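Local coordinates for protein synthesis inhibitor I (Hordeum vulgare, PDB 4FBC) that belongs to the ribosome-inactivating protein family of plants and inhibits protein synthesis, with adenosine monophosphate bound in a pocket of this model, at residues A[221-226]-A[258-264]. The protein carries 3 engineered substitutions. Residue numbers count along the deposited sequence, not the author numbering.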
loop_
_atom_site.group_PDB
_atom_site.type_symbol
_atom_site.label_atom_id
_atom_site.label_comp_id
_atom_site.label_asym_id
_atom_site.label_seq_id
_atom_site.Cartn_x
_atom_site.Cartn_y
_atom_site.Cartn_z
ATOM N N LEU A 221 14.455 1.235 11.292
ATOM C CA LEU A 221 14.609 -0.146 11.724
ATOM C C LEU A 221 15.788 -0.833 11.028
ATOM O O LEU A 221 16.557 -1.546 11.678
ATOM C CB LEU A 221 13.312 -0.938 11.517
ATOM C CG LEU A 221 13.334 -2.306 12.187
ATOM C CD1 LEU A 221 13.512 -2.172 13.707
ATOM C CD2 LEU A 221 12.042 -3.044 11.870
ATOM N N LEU A 222 15.940 -0.606 9.721
ATOM C CA LEU A 222 17.054 -1.203 8.968
ATOM C C LEU A 222 18.424 -0.857 9.553
ATOM O O LEU A 222 19.348 -1.677 9.534
ATOM C CB LEU A 222 16.996 -0.785 7.495
ATOM C CG LEU A 222 15.855 -1.417 6.689
ATOM C CD1 LEU A 222 15.672 -0.713 5.346
ATOM C CD2 LEU A 222 16.126 -2.899 6.485
ATOM N N LYS A 223 18.558 0.363 10.062
ATOM C CA LYS A 223 19.813 0.795 10.674
ATOM C C LYS A 223 20.212 -0.064 11.867
ATOM O O LYS A 223 21.402 -0.267 12.128
ATOM C CB LYS A 223 19.730 2.272 11.073
ATOM C CG LYS A 223 19.792 3.213 9.886
ATOM C CD LYS A 223 19.650 4.660 10.300
ATOM C CE LYS A 223 19.701 5.566 9.078
ATOM N NZ LYS A 223 19.565 7.014 9.445
ATOM N N THR A 224 19.229 -0.592 12.586
ATOM C CA THR A 224 19.532 -1.401 13.764
ATOM C C THR A 224 20.088 -2.787 13.416
ATOM O O THR A 224 20.664 -3.472 14.274
ATOM C CB THR A 224 18.302 -1.528 14.713
ATOM O OG1 THR A 224 17.280 -2.303 14.076
ATOM C CG2 THR A 224 17.759 -0.147 15.083
ATOM N N ASP A 225 19.934 -3.193 12.158
ATOM C CA ASP A 225 20.432 -4.497 11.713
ATOM C C ASP A 225 21.910 -4.470 11.320
ATOM O O ASP A 225 22.560 -5.519 11.234
ATOM C CB ASP A 225 19.619 -5.008 10.523
ATOM C CG ASP A 225 18.154 -5.190 10.848
ATOM O OD1 ASP A 225 17.824 -5.492 12.023
ATOM O OD2 ASP A 225 17.338 -5.051 9.908
ATOM N N VAL A 226 22.431 -3.272 11.067
ATOM C CA VAL A 226 23.819 -3.122 10.636
ATOM C C VAL A 226 24.753 -3.596 11.745
ATOM O O VAL A 226 24.734 -3.048 12.849
ATOM C CB VAL A 226 24.144 -1.650 10.284
ATOM C CG1 VAL A 226 25.615 -1.502 9.925
ATOM C CG2 VAL A 226 23.271 -1.163 9.135
ATOM N N LEU A 258 8.577 -3.449 5.020
ATOM C CA LEU A 258 9.466 -2.285 4.950
ATOM C C LEU A 258 9.750 -1.924 3.497
ATOM O O LEU A 258 9.914 -2.805 2.666
ATOM C CB LEU A 258 10.808 -2.569 5.656
ATOM C CG LEU A 258 10.904 -2.554 7.186
ATOM C CD1 LEU A 258 10.188 -3.764 7.800
ATOM C CD2 LEU A 258 12.351 -2.498 7.660
ATOM N N LEU A 259 9.806 -0.626 3.202
ATOM C CA LEU A 259 10.385 -0.156 1.937
ATOM C C LEU A 259 11.881 -0.413 1.992
ATOM O O LEU A 259 12.517 -0.200 3.023
ATOM C CB LEU A 259 10.140 1.347 1.784
ATOM C CG LEU A 259 10.724 2.034 0.538
ATOM C CD1 LEU A 259 10.021 1.535 -0.699
ATOM C CD2 LEU A 259 10.560 3.551 0.684
ATOM N N PHE A 260 12.467 -0.885 0.898
ATOM C CA PHE A 260 13.910 -1.024 0.905
ATOM C C PHE A 260 14.564 0.363 0.945
ATOM O O PHE A 260 14.206 1.254 0.176
ATOM C CB PHE A 260 14.429 -1.808 -0.297
ATOM C CG PHE A 260 15.911 -1.970 -0.279
ATOM C CD1 PHE A 260 16.503 -2.939 0.518
ATOM C CD2 PHE A 260 16.722 -1.115 -1.012
ATOM C CE1 PHE A 260 17.887 -3.073 0.567
ATOM C CE2 PHE A 260 18.103 -1.244 -0.963
ATOM C CZ PHE A 260 18.682 -2.217 -0.184
ATOM N N VAL A 261 15.513 0.529 1.854
ATOM C CA VAL A 261 16.312 1.743 1.913
ATOM C C VAL A 261 17.793 1.389 2.039
ATOM O O VAL A 261 18.170 0.510 2.824
ATOM C CB VAL A 261 15.922 2.621 3.117
ATOM C CG1 VAL A 261 16.679 3.954 3.046
ATOM C CG2 VAL A 261 14.429 2.865 3.157
ATOM N N GLU A 262 18.634 2.064 1.265
ATOM C CA GLU A 262 20.073 1.923 1.450
ATOM C C GLU A 262 20.498 2.731 2.654
ATOM O O GLU A 262 20.413 3.961 2.637
ATOM C CB GLU A 262 20.827 2.434 0.222
ATOM C CG GLU A 262 20.655 1.582 -1.011
ATOM C CD GLU A 262 21.564 2.019 -2.148
ATOM O OE1 GLU A 262 21.485 3.198 -2.559
ATOM O OE2 GLU A 262 22.357 1.183 -2.631
ATOM N N VAL A 263 20.931 2.048 3.708
ATOM C CA VAL A 263 21.441 2.728 4.896
ATOM C C VAL A 263 22.945 2.460 4.988
ATOM O O VAL A 263 23.423 1.437 4.490
ATOM C CB VAL A 263 20.697 2.288 6.192
ATOM C CG1 VAL A 263 19.188 2.511 6.039
ATOM C CG2 VAL A 263 20.986 0.831 6.524
ATOM N N PRO A 264 23.707 3.389 5.586
ATOM C CA PRO A 264 25.157 3.152 5.642
ATOM C C PRO A 264 25.493 1.843 6.349
ATOM O O PRO A 264 25.026 1.602 7.464
ATOM C CB PRO A 264 25.674 4.344 6.452
ATOM C CG PRO A 264 24.683 5.429 6.175
ATOM C CD PRO A 264 23.341 4.718 6.102
#
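The C-terminal end of helix 214-225 rests on the extended chain 258-264 mainly through apolar side chains, burying 391 Å². Leu222 is the central residue: its CG lies 3.8 Å from Leu258 CD2, its CD1 4.0 Å from Val261 CB, and its CB 4.2 Å from Val263 CG1. Leu221 CD2 touches Leu258 CD2 more loosely at 4.3 Å. Past the helix, Val226 CG2 meets Val263 CG2 at 4.0 Å, while the aliphatic part of Lys223 covers Val263, CG to CB 3.9 Å. Backbone is touched too, Leu222 CD1 reaching Val261 N and Val226 CG2 reaching Pro264 O, both at 3.7 Å. Thr224 OG1 donates a hydrogen bond to Leu221 O (2.6 Å). Ser218 OG, one turn before Leu222, hydrogen-bonds Leu259 N, while Asp225 OD2 is hydrogen-bonded to Ser46 OG of strand 45-46. Val261 and Val263 point to the helix, Phe260 and Glu262 away, the alternation of an extended chain laid along a helix, here in the ribosome-inactivating protein fold, with Leu259 near the AMP pocket.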